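Local coordinates for protein lectin 2 (Agrocybe aegerita, PDB 4TQJ) that binds glycans as a beta-propeller lectin that specifically recognises non-reducing terminal N-acetylglucosamine, at residues 9-14 / 397-402; 17-22 / 343-348; 249-254 / 270-275; 229-234 / 242-247. The protein carries 1 engineered substitution. One frame throughout, in Å; residues are numbered along the deposited sequence.

Contact 1 (9-14 / 397-402); sequences LPIPVA and WMANLD
Ile11 CG1 and Trp397 CG both stand anti to their own carbonyl carbons (chi1 -57° and -59°), and an extended chi2 in Ile11 then carries CD1 out to the indole. Ile11 CD1 sits over one face of the Trp397 five-membered ring, 3.4 Å from its centroid, in a CH-pi contact. Further along the same indole, Pro10 CD comes to 3.7 Å from Trp397 CH2, with the two side chains crossing at about a right angle. Leu62 touches Pro10, Ile11 and Trp397, while the indole NE1 is hydrogen-bonded to Arg61 O. Strand 395-399 is the C-terminal strand of the beta-propeller. It pairs with strand 20-25 and completes a blade whose other strands come from the N-terminal part of the chain, the "velcro" closure of propeller folds. The loop segment 9-14 runs beside this closing strand near the centre of the propeller. Ile11 CG2, the other branch, packs 4.0 Å from Ala399 CB, and Val13 CG2 lies 3.4 Å from Met398 O. At the far end Ala14 N donates to Asn400 OD1 at 2.8 Å in a nearly straight bond (169°), coming in somewhat tilted from the amide carbonyl plane; Val13 CG1 touches the same oxygen. Three waters bridge the segments. One molecule donates to both Ile11 O and Met398 O, a second takes the Asn400 N-H and donates to Pro12 O, and a third accepts from Asn400 ND2 while donating to Ala14 O.

Contact 2 (17-22 / 343-348); sequences GFADIV and VDLTGD
The Phe18 ring has Gly347 over one face, at a junction between two adjacent blades of the propeller: Gly347 CA stands 4.0 Å from the Phe18 ring centroid in a CH-pi contact, and Gly347 N lies above the rim. Leu345 O and Thr346 C approach the ring obliquely, and Arg33 of the second subunit makes a cation-pi contact with it, placing this spot at the dimer interface. The other flat group is the Asp344 carboxylate, which forms an Asx turn: Asp344 OD1 accepts from Thr346 N at 3.2 Å, met from above the carboxylate plane. Chi1 of -168° sets Asp344 CG anti to its backbone N, on the side of Gly17. Asp344 OD2 accepts from Gly17 N at 2.9 Å, also out of plane, and is shared with Gly349 N; the Gly17 bond joins the turn after strand 339-343 to the chain entering strand 20-25. Gly347 N donates back to Gly17 O at 3.0 Å, although the bend at the hydrogen is marked (137°). On the apolar side, Ala19 CB packs 3.9 Å from Val343 CG2 and a little farther from Leu345 CD2, with Met398 touching all three residues. Ala19 N reaches Asp344 O at 3.1 Å, nearly straight and in the plane of that carbonyl.

Contact 3 (249-254 / 270-275); sequences AGCWVA and NDFGTD
Gly250 and Cys251 meet Asp271 and Phe272 in a packing contact made mostly by backbone, in the outer part of one propeller blade. Segment 270-275 follows strand 266-269, the last of the blade's four strands, and folds across the start of strand 251-254, its neighbour. The nearest approach is from Gly250 CA to Asp271 O, a CA-H...O contact of 3.4 Å. Both the backbone angles of Gly250 (phi 150°, psi -150°) and the closeness of Asn270 CA call for a residue without CB: one would be jammed against the preceding carbonyl oxygen and would clash with Asn270. Ala249 O lies 3.8 Å from Asn270 CA just beside it. The side-chain part belongs to Cys251. Cys251 SG, anti to the carbonyl carbon (chi1 -56°), touches Phe272 CB at 3.7 Å. It stands obliquely to the Phe272 ring as a sulfur-aromatic contact. The turn carrying Phe272 is braced from within, since Phe272 N donates to Asp271 OD1 at 2.8 Å through the anti lone pair of that oxygen, which also accepts from Trp278 NE1. On the exposed flank the contact is thinner: Asp275 OD2 comes no nearer than 3.9 Å, to Ala249 CA, and OD1 is engaged in a salt bridge with Lys248. Phe272 O is bound by Arg285, at the start of the next blade's first strand. Beyond Cys251 the Phe272 ring packs on Trp278 and on Tyr307 and Ala309 of strand 306-309, while Cys251 also touches Cys246 of strand 242-246 and Ile269 of strand 266-269.

Contact 4 (229-234 / 242-247); sequences PRFVAD and DIIGCG
Phe231 and Ile244 form a hydrogen-bonded pair of an antiparallel beta hairpin, strands 230-233 and 242-246, the first two strands of a propeller blade. The tight part is the backbone. Phe231 N donates to Ile244 O at 2.7 Å, and Ile244 N returns a bond to Phe231 O at 3.1 Å. Ala233 and Asp242 exchange a second pair of bonds, and Cys246 N closes the other end on Pro229 O. Close-set too is the sheet face that carries Arg230, Val232 and Ile243, all buried. Here Val232 CG1 and Ile243 CG1 lie side by side, pointing the same way, 3.9 Å apart. Arg230 CG rests on Gly245, which, with no side chain, allows Arg230 CA and Gly245 CA to stand 4.0 Å apart. Phe175 and Val188 of the preceding blade pack on Val232. The other face is looser, with Phe231 and Ala233 partly exposed like Pro229 at the strand's start. Phe231 CB touches Ile244 CG2 at 4.0 Å, whereas Cys246 SG meets the edge of the phenyl ring, near its plane, 4.1 Å from Phe231 CE2; Ile287 of the following blade covers part of this face. At the turn end the Asp234 and Asp242 side chains cross obliquely, their carboxylate planes 39° apart. Asp234 accepts from the backbone N of Thr236, Gly237 and Gly239 and from the chain's first amino group, Thr1 N, and Asp242 from Leu235 and Asn256, which probably offsets the repulsion. Asp234 OD1 and Asp242 OD2 are 3.4 Å apart.

How the contacts relate
Contacts 1 and 2 both involve the blade closed by strand 395-399 beside strand 20-25, and they touch through Met398 against Ala19 and a probable backbone bond from Asp20 to Ala399. Contacts 3 and 4 share another blade, strands 242-246 and 251-254 being neighbours, and Thr274 N probably bonds Gly247 O. The two pairs do not touch; contacts 1 and 3 lie about 27 Å apart, centre to centre. Contact 1, nearest the centre of the propeller, is water-bridged and aromatic. Buried contact 2 relies on a carboxylate turn, with Phe18 and Gly347 also meeting the second subunit, and buried contact 4 on regular strand pairing. Peripheral contact 3, partly exposed, depends on glycine and sulfur packing.

Contact 1 (9-14 / 397-402)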
loop_
_atom_site.group_PDB
_atom_site.type_symbol
_atom_site.label_atom_id
_atom_site.label_comp_id
_atom_site.label_asym_id
_atom_site.label_seq_id
_atom_site.Cartn_x
_atom_site.Cartn_y
_atom_site.Cartn_z
ATOM N N LEU A 9 -17.821 -9.910 10.062
ATOM C CA LEU A 9 -16.744 -9.199 9.374
ATOM C C LEU A 9 -16.920 -7.708 9.582
ATOM O O LEU A 9 -17.396 -7.003 8.703
ATOM C CB LEU A 9 -16.757 -9.549 7.884
ATOM C CG LEU A 9 -16.346 -10.987 7.578
ATOM C CD1 LEU A 9 -16.658 -11.365 6.125
ATOM C CD2 LEU A 9 -14.867 -11.188 7.880
ATOM N N PRO A 10 -16.569 -7.224 10.776
ATOM C CA PRO A 10 -16.737 -5.803 11.076
ATOM C C PRO A 10 -15.743 -4.900 10.335
ATOM O O PRO A 10 -15.956 -3.680 10.278
ATOM C CB PRO A 10 -16.496 -5.751 12.587
ATOM C CG PRO A 10 -15.594 -6.896 12.842
ATOM C CD PRO A 10 -16.099 -7.979 11.949
ATOM N N ILE A 11 -14.682 -5.491 9.787
ATOM C CA ILE A 11 -13.636 -4.751 9.076
ATOM C C ILE A 11 -13.760 -4.963 7.572
ATOM O O ILE A 11 -13.479 -6.058 7.067
ATOM C CB ILE A 11 -12.227 -5.214 9.493
ATOM C CG1 ILE A 11 -12.032 -5.062 11.001
ATOM C CG2 ILE A 11 -11.169 -4.417 8.737
ATOM C CD1 ILE A 11 -10.748 -5.661 11.507
ATOM N N PRO A 12 -14.190 -3.924 6.851
ATOM C CA PRO A 12 -14.307 -4.025 5.395
ATOM C C PRO A 12 -12.927 -4.238 4.783
ATOM O O PRO A 12 -11.951 -3.653 5.251
ATOM C CB PRO A 12 -14.860 -2.653 4.986
ATOM C CG PRO A 12 -15.427 -2.076 6.228
ATOM C CD PRO A 12 -14.538 -2.576 7.331
ATOM N N VAL A 13 -12.857 -5.099 3.778
ATOM C CA VAL A 13 -11.631 -5.358 3.061
ATOM C C VAL A 13 -11.917 -5.022 1.604
ATOM O O VAL A 13 -12.972 -5.369 1.078
ATOM C CB VAL A 13 -11.216 -6.831 3.194
ATOM C CG1 VAL A 13 -9.990 -7.112 2.350
ATOM C CG2 VAL A 13 -10.974 -7.193 4.670
ATOM N N ALA A 14 -10.994 -4.329 0.952
ATOM C CA ALA A 14 -11.234 -3.888 -0.418
ATOM C C ALA A 14 -11.409 -5.104 -1.339
ATOM O O ALA A 14 -10.680 -6.092 -1.212
ATOM C CB ALA A 14 -10.093 -3.021 -0.885
ATOM N N TRP A 397 -7.656 -10.911 11.698
ATOM C CA TRP A 397 -8.453 -10.312 10.653
ATOM C C TRP A 397 -7.590 -10.164 9.404
ATOM O O TRP A 397 -6.360 -10.045 9.491
ATOM C CB TRP A 397 -8.887 -8.902 11.055
ATOM C CG TRP A 397 -9.700 -8.731 12.319
ATOM C CD1 TRP A 397 -9.357 -7.983 13.415
ATOM C CD2 TRP A 397 -11.014 -9.245 12.585
ATOM N NE1 TRP A 397 -10.363 -8.014 14.347
ATOM C CE2 TRP A 397 -11.392 -8.781 13.864
ATOM C CE3 TRP A 397 -11.904 -10.056 11.870
ATOM C CZ2 TRP A 397 -12.615 -9.107 14.443
ATOM C CZ3 TRP A 397 -13.117 -10.382 12.446
ATOM C CH2 TRP A 397 -13.461 -9.911 13.722
ATOM N N MET A 398 -8.231 -10.149 8.244
ATOM C CA MET A 398 -7.611 -9.570 7.062
ATOM C C MET A 398 -8.020 -8.096 7.031
ATOM O O MET A 398 -9.132 -7.757 7.431
ATOM C CB MET A 398 -8.066 -10.284 5.786
ATOM C CG MET A 398 -7.778 -11.787 5.772
ATOM S SD MET A 398 -6.026 -12.209 5.972
ATOM C CE MET A 398 -5.275 -11.348 4.592
ATOM N N ALA A 399 -7.116 -7.226 6.578
ATOM C CA ALA A 399 -7.400 -5.796 6.451
ATOM C C ALA A 399 -6.427 -5.151 5.470
ATOM O O ALA A 399 -5.330 -5.647 5.277
ATOM C CB ALA A 399 -7.304 -5.108 7.805
ATOM N N ASN A 400 -6.837 -4.059 4.834
ATOM C CA ASN A 400 -5.920 -3.301 3.990
ATOM C C ASN A 400 -5.287 -2.187 4.816
ATOM O O ASN A 400 -5.891 -1.141 5.066
ATOM C CB ASN A 400 -6.628 -2.740 2.756
ATOM C CG ASN A 400 -7.405 -3.809 1.994
ATOM O OD1 ASN A 400 -8.573 -4.059 2.279
ATOM N ND2 ASN A 400 -6.756 -4.439 1.026
ATOM N N LEU A 401 -4.070 -2.432 5.270
ATOM C CA LEU A 401 -3.378 -1.458 6.095
ATOM C C LEU A 401 -3.205 -0.141 5.360
ATOM O O LEU A 401 -3.283 0.921 5.956
ATOM C CB LEU A 401 -2.036 -2.023 6.534
ATOM C CG LEU A 401 -2.280 -3.179 7.501
ATOM C CD1 LEU A 401 -1.003 -3.922 7.795
ATOM C CD2 LEU A 401 -2.893 -2.624 8.776
ATOM N N ASP A 402 -2.984 -0.227 4.054
ATOM C CA ASP A 402 -2.921 0.951 3.201
ATOM C C ASP A 402 -4.210 1.086 2.383
ATOM O O ASP A 402 -4.313 0.561 1.277
ATOM C CB ASP A 402 -1.701 0.855 2.283
ATOM C CG ASP A 402 -0.390 1.082 3.028
ATOM O OD1 ASP A 402 -0.285 2.095 3.761
ATOM O OD2 ASP A 402 0.534 0.248 2.886
HETATM O O HOH W 1 -11.921 -8.050 7.785
HETATM O O HOH W 2 -9.357 -3.062 5.679
HETATM O O HOH W 3 -7.917 -6.416 -0.790
#

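Contact 2 (17-22 / 343-348)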
loop_
_atom_site.group_PDB
_atom_site.type_symbol
_atom_site.label_atom_id
_atom_site.label_comp_id
_atom_site.label_asym_id
_atom_site.label_seq_id
_atom_site.Cartn_x
_atom_site.Cartn_y
_atom_site.Cartn_z
ATOM N N GLY A 17 -7.463 -5.423 -4.169
ATOM C CA GLY A 17 -6.317 -4.989 -3.397
ATOM C C GLY A 17 -5.440 -6.121 -2.873
ATOM O O GLY A 17 -5.547 -7.283 -3.287
ATOM N N PHE A 18 -4.554 -5.781 -1.948
ATOM C CA PHE A 18 -3.635 -6.764 -1.410
ATOM C C PHE A 18 -3.857 -6.855 0.085
ATOM O O PHE A 18 -3.185 -6.178 0.866
ATOM C CB PHE A 18 -2.195 -6.385 -1.740
ATOM C CG PHE A 18 -1.972 -6.074 -3.195
ATOM C CD1 PHE A 18 -1.419 -7.021 -4.046
ATOM C CD2 PHE A 18 -2.323 -4.844 -3.713
ATOM C CE1 PHE A 18 -1.222 -6.747 -5.385
ATOM C CE2 PHE A 18 -2.124 -4.560 -5.056
ATOM C CZ PHE A 18 -1.577 -5.515 -5.892
ATOM N N ALA A 19 -4.827 -7.672 0.495
ATOM C CA ALA A 19 -5.150 -7.733 1.918
ATOM C C ALA A 19 -3.949 -8.118 2.783
ATOM O O ALA A 19 -3.180 -9.017 2.439
ATOM C CB ALA A 19 -6.349 -8.683 2.186
ATOM N N ASP A 20 -3.805 -7.437 3.919
ATOM C CA ASP A 20 -2.796 -7.791 4.917
ATOM C C ASP A 20 -3.394 -8.613 6.061
ATOM O O ASP A 20 -4.593 -8.584 6.286
ATOM C CB ASP A 20 -2.171 -6.513 5.509
ATOM C CG ASP A 20 -1.669 -5.562 4.448
ATOM O OD1 ASP A 20 -0.680 -5.894 3.772
ATOM O OD2 ASP A 20 -2.277 -4.479 4.282
ATOM N N ILE A 21 -2.551 -9.334 6.794
ATOM C CA ILE A 21 -3.005 -10.084 7.967
ATOM C C ILE A 21 -2.754 -9.244 9.197
ATOM O O ILE A 21 -1.657 -8.728 9.378
ATOM C CB ILE A 21 -2.209 -11.376 8.170
ATOM C CG1 ILE A 21 -2.322 -12.276 6.940
ATOM C CG2 ILE A 21 -2.693 -12.119 9.426
ATOM C CD1 ILE A 21 -1.384 -13.444 6.992
ATOM N N VAL A 22 -3.767 -9.094 10.038
ATOM C CA VAL A 22 -3.569 -8.440 11.326
ATOM C C VAL A 22 -3.999 -9.419 12.407
ATOM O O VAL A 22 -5.152 -9.860 12.438
ATOM C CB VAL A 22 -4.331 -7.109 11.418
ATOM C CG1 VAL A 22 -4.284 -6.540 12.834
ATOM C CG2 VAL A 22 -3.773 -6.111 10.404
ATOM N N VAL A 343 -10.682 -13.245 0.268
ATOM C CA VAL A 343 -10.286 -11.850 0.044
ATOM C C VAL A 343 -9.273 -11.748 -1.095
ATOM O O VAL A 343 -8.544 -12.682 -1.354
ATOM C CB VAL A 343 -9.644 -11.212 1.316
ATOM C CG1 VAL A 343 -10.661 -11.050 2.449
ATOM C CG2 VAL A 343 -8.436 -12.003 1.772
ATOM N N ASP A 344 -9.215 -10.600 -1.757
ATOM C CA ASP A 344 -8.229 -10.389 -2.805
ATOM C C ASP A 344 -6.867 -10.171 -2.153
ATOM O O ASP A 344 -6.693 -9.266 -1.330
ATOM C CB ASP A 344 -8.614 -9.180 -3.668
ATOM C CG ASP A 344 -7.801 -9.081 -4.944
ATOM O OD1 ASP A 344 -7.167 -10.096 -5.318
ATOM O OD2 ASP A 344 -7.803 -7.984 -5.577
ATOM N N LEU A 345 -5.916 -11.023 -2.505
ATOM C CA LEU A 345 -4.542 -10.885 -2.040
ATOM C C LEU A 345 -3.630 -10.355 -3.143
ATOM O O LEU A 345 -2.451 -10.064 -2.890
ATOM C CB LEU A 345 -4.005 -12.234 -1.578
ATOM C CG LEU A 345 -4.717 -12.876 -0.402
ATOM C CD1 LEU A 345 -4.255 -14.342 -0.232
ATOM C CD2 LEU A 345 -4.453 -12.050 0.841
ATOM N N THR A 346 -4.167 -10.239 -4.361
ATOM C CA THR A 346 -3.308 -10.059 -5.538
ATOM C C THR A 346 -3.644 -8.881 -6.454
ATOM O O THR A 346 -3.057 -8.754 -7.524
ATOM C CB THR A 346 -3.303 -11.323 -6.419
ATOM O OG1 THR A 346 -4.570 -11.438 -7.081
ATOM C CG2 THR A 346 -3.038 -12.551 -5.584
ATOM N N GLY A 347 -4.599 -8.045 -6.058
ATOM C CA GLY A 347 -4.903 -6.834 -6.800
ATOM C C GLY A 347 -5.706 -6.950 -8.087
ATOM O O GLY A 347 -5.828 -5.964 -8.824
ATOM N N ASP A 348 -6.256 -8.128 -8.381
ATOM C CA ASP A 348 -7.037 -8.274 -9.601
ATOM C C ASP A 348 -8.561 -8.203 -9.370
ATOM O O ASP A 348 -9.330 -8.395 -10.298
ATOM C CB ASP A 348 -6.648 -9.554 -10.355
ATOM C CG ASP A 348 -7.152 -10.816 -9.667
ATOM O OD1 ASP A 348 -7.521 -10.736 -8.476
ATOM O OD2 ASP A 348 -7.172 -11.883 -10.315
#

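Contact 3 (249-254 / 270-275)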
loop_
_atom_site.group_PDB
_atom_site.type_symbol
_atom_site.label_atom_id
_atom_site.label_comp_id
_atom_site.label_asym_id
_atom_site.label_seq_id
_atom_site.Cartn_x
_atom_site.Cartn_y
_atom_site.Cartn_z
ATOM N N ALA A 249 -33.720 -24.541 1.590
ATOM C CA ALA A 249 -33.735 -25.053 0.218
ATOM C C ALA A 249 -32.532 -24.576 -0.591
ATOM O O ALA A 249 -32.232 -25.145 -1.636
ATOM C CB ALA A 249 -35.045 -24.688 -0.499
ATOM N N GLY A 250 -31.822 -23.563 -0.093
ATOM C CA GLY A 250 -30.702 -22.983 -0.833
ATOM C C GLY A 250 -30.499 -21.507 -0.517
ATOM O O GLY A 250 -30.807 -21.085 0.588
ATOM N N CYS A 251 -29.989 -20.730 -1.476
ATOM C CA CYS A 251 -29.789 -19.290 -1.287
ATOM C C CYS A 251 -30.938 -18.462 -1.843
ATOM O O CYS A 251 -31.311 -18.591 -3.018
ATOM C CB CYS A 251 -28.489 -18.817 -1.942
ATOM S SG CYS A 251 -27.026 -19.674 -1.385
ATOM N N TRP A 252 -31.475 -17.610 -0.980
ATOM C CA TRP A 252 -32.570 -16.712 -1.303
ATOM C C TRP A 252 -32.044 -15.281 -1.385
ATOM O O TRP A 252 -31.283 -14.862 -0.512
ATOM C CB TRP A 252 -33.592 -16.771 -0.175
ATOM C CG TRP A 252 -34.330 -18.067 -0.129
ATOM C CD1 TRP A 252 -33.982 -19.197 0.564
ATOM C CD2 TRP A 252 -35.556 -18.365 -0.801
ATOM N NE1 TRP A 252 -34.921 -20.187 0.349
ATOM C CE2 TRP A 252 -35.899 -19.697 -0.479
ATOM C CE3 TRP A 252 -36.402 -17.631 -1.642
ATOM C CZ2 TRP A 252 -37.053 -20.315 -0.975
ATOM C CZ3 TRP A 252 -37.546 -18.251 -2.147
ATOM C CH2 TRP A 252 -37.864 -19.576 -1.801
ATOM N N VAL A 253 -32.433 -14.532 -2.416
ATOM C CA VAL A 253 -32.104 -13.113 -2.442
ATOM C C VAL A 253 -33.282 -12.183 -2.717
ATOM O O VAL A 253 -34.280 -12.571 -3.339
ATOM C CB VAL A 253 -30.886 -12.751 -3.369
ATOM C CG1 VAL A 253 -30.044 -13.964 -3.727
ATOM C CG2 VAL A 253 -31.344 -11.996 -4.594
ATOM N N ALA A 254 -33.150 -10.963 -2.212
ATOM C CA ALA A 254 -34.058 -9.884 -2.539
ATOM C C ALA A 254 -33.198 -8.712 -3.005
ATOM O O ALA A 254 -32.311 -8.242 -2.270
ATOM C CB ALA A 254 -34.872 -9.496 -1.333
ATOM N N ASN A 270 -29.820 -23.579 -5.638
ATOM C CA ASN A 270 -30.329 -24.693 -4.838
ATOM C C ASN A 270 -29.222 -25.448 -4.093
ATOM O O ASN A 270 -29.145 -26.681 -4.125
ATOM C CB ASN A 270 -31.223 -25.629 -5.665
ATOM C CG ASN A 270 -30.439 -26.513 -6.619
ATOM O OD1 ASN A 270 -29.263 -26.266 -6.904
ATOM N ND2 ASN A 270 -31.094 -27.562 -7.125
ATOM N N ASP A 271 -28.388 -24.692 -3.389
ATOM C CA ASP A 271 -27.275 -25.254 -2.626
ATOM C C ASP A 271 -26.850 -24.272 -1.539
ATOM O O ASP A 271 -27.368 -23.162 -1.479
ATOM C CB ASP A 271 -26.093 -25.531 -3.535
ATOM C CG ASP A 271 -25.388 -26.837 -3.195
ATOM O OD1 ASP A 271 -25.074 -27.080 -2.009
ATOM O OD2 ASP A 271 -25.159 -27.631 -4.130
ATOM N N PHE A 272 -25.905 -24.697 -0.705
ATOM C CA PHE A 272 -25.381 -23.888 0.408
ATOM C C PHE A 272 -26.339 -23.829 1.599
ATOM O O PHE A 272 -26.047 -23.181 2.604
ATOM C CB PHE A 272 -24.966 -22.475 -0.048
ATOM C CG PHE A 272 -23.871 -22.471 -1.090
ATOM C CD1 PHE A 272 -22.594 -22.910 -0.776
ATOM C CD2 PHE A 272 -24.127 -22.047 -2.389
ATOM C CE1 PHE A 272 -21.592 -22.923 -1.720
ATOM C CE2 PHE A 272 -23.129 -22.049 -3.341
ATOM C CZ PHE A 272 -21.845 -22.487 -2.997
ATOM N N GLY A 273 -27.466 -24.537 1.507
ATOM C CA GLY A 273 -28.426 -24.553 2.595
ATOM C C GLY A 273 -28.501 -25.862 3.371
ATOM O O GLY A 273 -27.805 -26.835 3.044
ATOM N N THR A 274 -29.361 -25.901 4.390
ATOM C CA THR A 274 -29.418 -27.076 5.272
ATOM C C THR A 274 -29.867 -28.340 4.546
ATOM O O THR A 274 -29.423 -29.445 4.876
ATOM C CB THR A 274 -30.312 -26.836 6.482
ATOM O OG1 THR A 274 -31.659 -26.589 6.043
ATOM C CG2 THR A 274 -29.797 -25.612 7.277
ATOM N N ASP A 275 -30.747 -28.186 3.561
ATOM C CA ASP A 275 -31.203 -29.348 2.798
ATOM C C ASP A 275 -30.046 -30.090 2.132
ATOM O O ASP A 275 -30.106 -31.306 1.963
ATOM C CB ASP A 275 -32.286 -28.982 1.777
ATOM C CG ASP A 275 -33.679 -28.938 2.394
ATOM O OD1 ASP A 275 -33.805 -29.273 3.592
ATOM O OD2 ASP A 275 -34.645 -28.569 1.681
#

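Contact 4 (229-234 / 242-247)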
loop_
_atom_site.group_PDB
_atom_site.type_symbol
_atom_site.label_atom_id
_atom_site.label_comp_id
_atom_site.label_asym_id
_atom_site.label_seq_id
_atom_site.Cartn_x
_atom_site.Cartn_y
_atom_site.Cartn_z
ATOM N N PRO A 229 -27.063 -18.309 7.642
ATOM C CA PRO A 229 -26.297 -17.065 7.505
ATOM C C PRO A 229 -26.946 -16.084 6.526
ATOM O O PRO A 229 -27.475 -16.507 5.501
ATOM C CB PRO A 229 -24.935 -17.541 6.972
ATOM C CG PRO A 229 -25.168 -18.938 6.463
ATOM C CD PRO A 229 -26.252 -19.499 7.321
ATOM N N ARG A 230 -26.918 -14.798 6.862
ATOM C CA ARG A 230 -27.431 -13.753 5.980
ATOM C C ARG A 230 -26.380 -12.677 5.764
ATOM O O ARG A 230 -25.608 -12.353 6.673
ATOM C CB ARG A 230 -28.706 -13.131 6.543
ATOM C CG ARG A 230 -29.957 -13.982 6.284
ATOM C CD ARG A 230 -30.899 -13.924 7.485
ATOM N NE ARG A 230 -30.417 -14.775 8.576
ATOM C CZ ARG A 230 -30.831 -14.692 9.840
ATOM N NH1 ARG A 230 -31.740 -13.782 10.194
ATOM N NH2 ARG A 230 -30.328 -15.513 10.755
ATOM N N PHE A 231 -26.392 -12.104 4.569
ATOM C CA PHE A 231 -25.377 -11.146 4.160
ATOM C C PHE A 231 -25.978 -9.950 3.446
ATOM O O PHE A 231 -27.045 -10.041 2.829
ATOM C CB PHE A 231 -24.399 -11.811 3.189
ATOM C CG PHE A 231 -23.890 -13.139 3.643
ATOM C CD1 PHE A 231 -22.713 -13.231 4.374
ATOM C CD2 PHE A 231 -24.578 -14.298 3.337
ATOM C CE1 PHE A 231 -22.226 -14.460 4.791
ATOM C CE2 PHE A 231 -24.104 -15.542 3.753
ATOM C CZ PHE A 231 -22.915 -15.621 4.477
ATOM N N VAL A 232 -25.269 -8.831 3.492
ATOM C CA VAL A 232 -25.596 -7.705 2.624
ATOM C C VAL A 232 -24.426 -7.461 1.687
ATOM O O VAL A 232 -23.277 -7.477 2.108
ATOM C CB VAL A 232 -25.944 -6.436 3.420
ATOM C CG1 VAL A 232 -27.288 -6.620 4.105
ATOM C CG2 VAL A 232 -24.862 -6.146 4.441
ATOM N N ALA A 233 -24.712 -7.253 0.410
ATOM C CA ALA A 233 -23.642 -7.213 -0.576
ATOM C C ALA A 233 -24.223 -6.789 -1.898
ATOM O O ALA A 233 -25.363 -7.116 -2.196
ATOM C CB ALA A 233 -22.991 -8.598 -0.704
ATOM N N ASP A 234 -23.450 -6.057 -2.692
ATOM C CA ASP A 234 -23.904 -5.675 -4.012
ATOM C C ASP A 234 -23.833 -6.868 -4.948
ATOM O O ASP A 234 -22.742 -7.341 -5.266
ATOM C CB ASP A 234 -23.049 -4.548 -4.573
ATOM C CG ASP A 234 -23.621 -3.976 -5.843
ATOM O OD1 ASP A 234 -24.718 -4.431 -6.248
ATOM O OD2 ASP A 234 -22.994 -3.059 -6.418
ATOM N N ASP A 242 -27.538 -5.463 -1.859
ATOM C CA ASP A 242 -28.660 -6.397 -1.906
ATOM C C ASP A 242 -28.602 -7.336 -0.714
ATOM O O ASP A 242 -27.672 -7.267 0.091
ATOM C CB ASP A 242 -28.624 -7.160 -3.225
ATOM C CG ASP A 242 -28.569 -6.219 -4.404
ATOM O OD1 ASP A 242 -29.625 -5.667 -4.744
ATOM O OD2 ASP A 242 -27.469 -5.986 -4.947
ATOM N N ILE A 243 -29.605 -8.195 -0.582
ATOM C CA ILE A 243 -29.635 -9.115 0.540
ATOM C C ILE A 243 -29.663 -10.561 0.072
ATOM O O ILE A 243 -30.369 -10.906 -0.871
ATOM C CB ILE A 243 -30.800 -8.811 1.480
ATOM C CG1 ILE A 243 -30.535 -7.478 2.189
ATOM C CG2 ILE A 243 -30.973 -9.916 2.494
ATOM C CD1 ILE A 243 -31.678 -7.014 3.020
ATOM N N ILE A 244 -28.856 -11.394 0.722
ATOM C CA ILE A 244 -28.793 -12.804 0.383
ATOM C C ILE A 244 -28.591 -13.617 1.647
ATOM O O ILE A 244 -27.962 -13.161 2.592
ATOM C CB ILE A 244 -27.684 -13.094 -0.668
ATOM C CG1 ILE A 244 -27.620 -14.584 -1.018
ATOM C CG2 ILE A 244 -26.325 -12.577 -0.183
ATOM C CD1 ILE A 244 -26.836 -14.893 -2.303
ATOM N N GLY A 245 -29.168 -14.813 1.676
ATOM C CA GLY A 245 -29.091 -15.653 2.851
ATOM C C GLY A 245 -29.116 -17.108 2.442
ATOM O O GLY A 245 -29.779 -17.474 1.475
ATOM N N CYS A 246 -28.382 -17.932 3.173
ATOM C CA CYS A 246 -28.369 -19.367 2.933
ATOM C C CYS A 246 -29.373 -20.025 3.871
ATOM O O CYS A 246 -29.158 -20.071 5.081
ATOM C CB CYS A 246 -26.974 -19.932 3.197
ATOM S SG CYS A 246 -25.675 -19.061 2.296
ATOM N N GLY A 247 -30.466 -20.522 3.301
ATOM C CA GLY A 247 -31.568 -21.041 4.082
ATOM C C GLY A 247 -31.666 -22.552 4.064
ATOM O O GLY A 247 -30.662 -23.239 4.200
#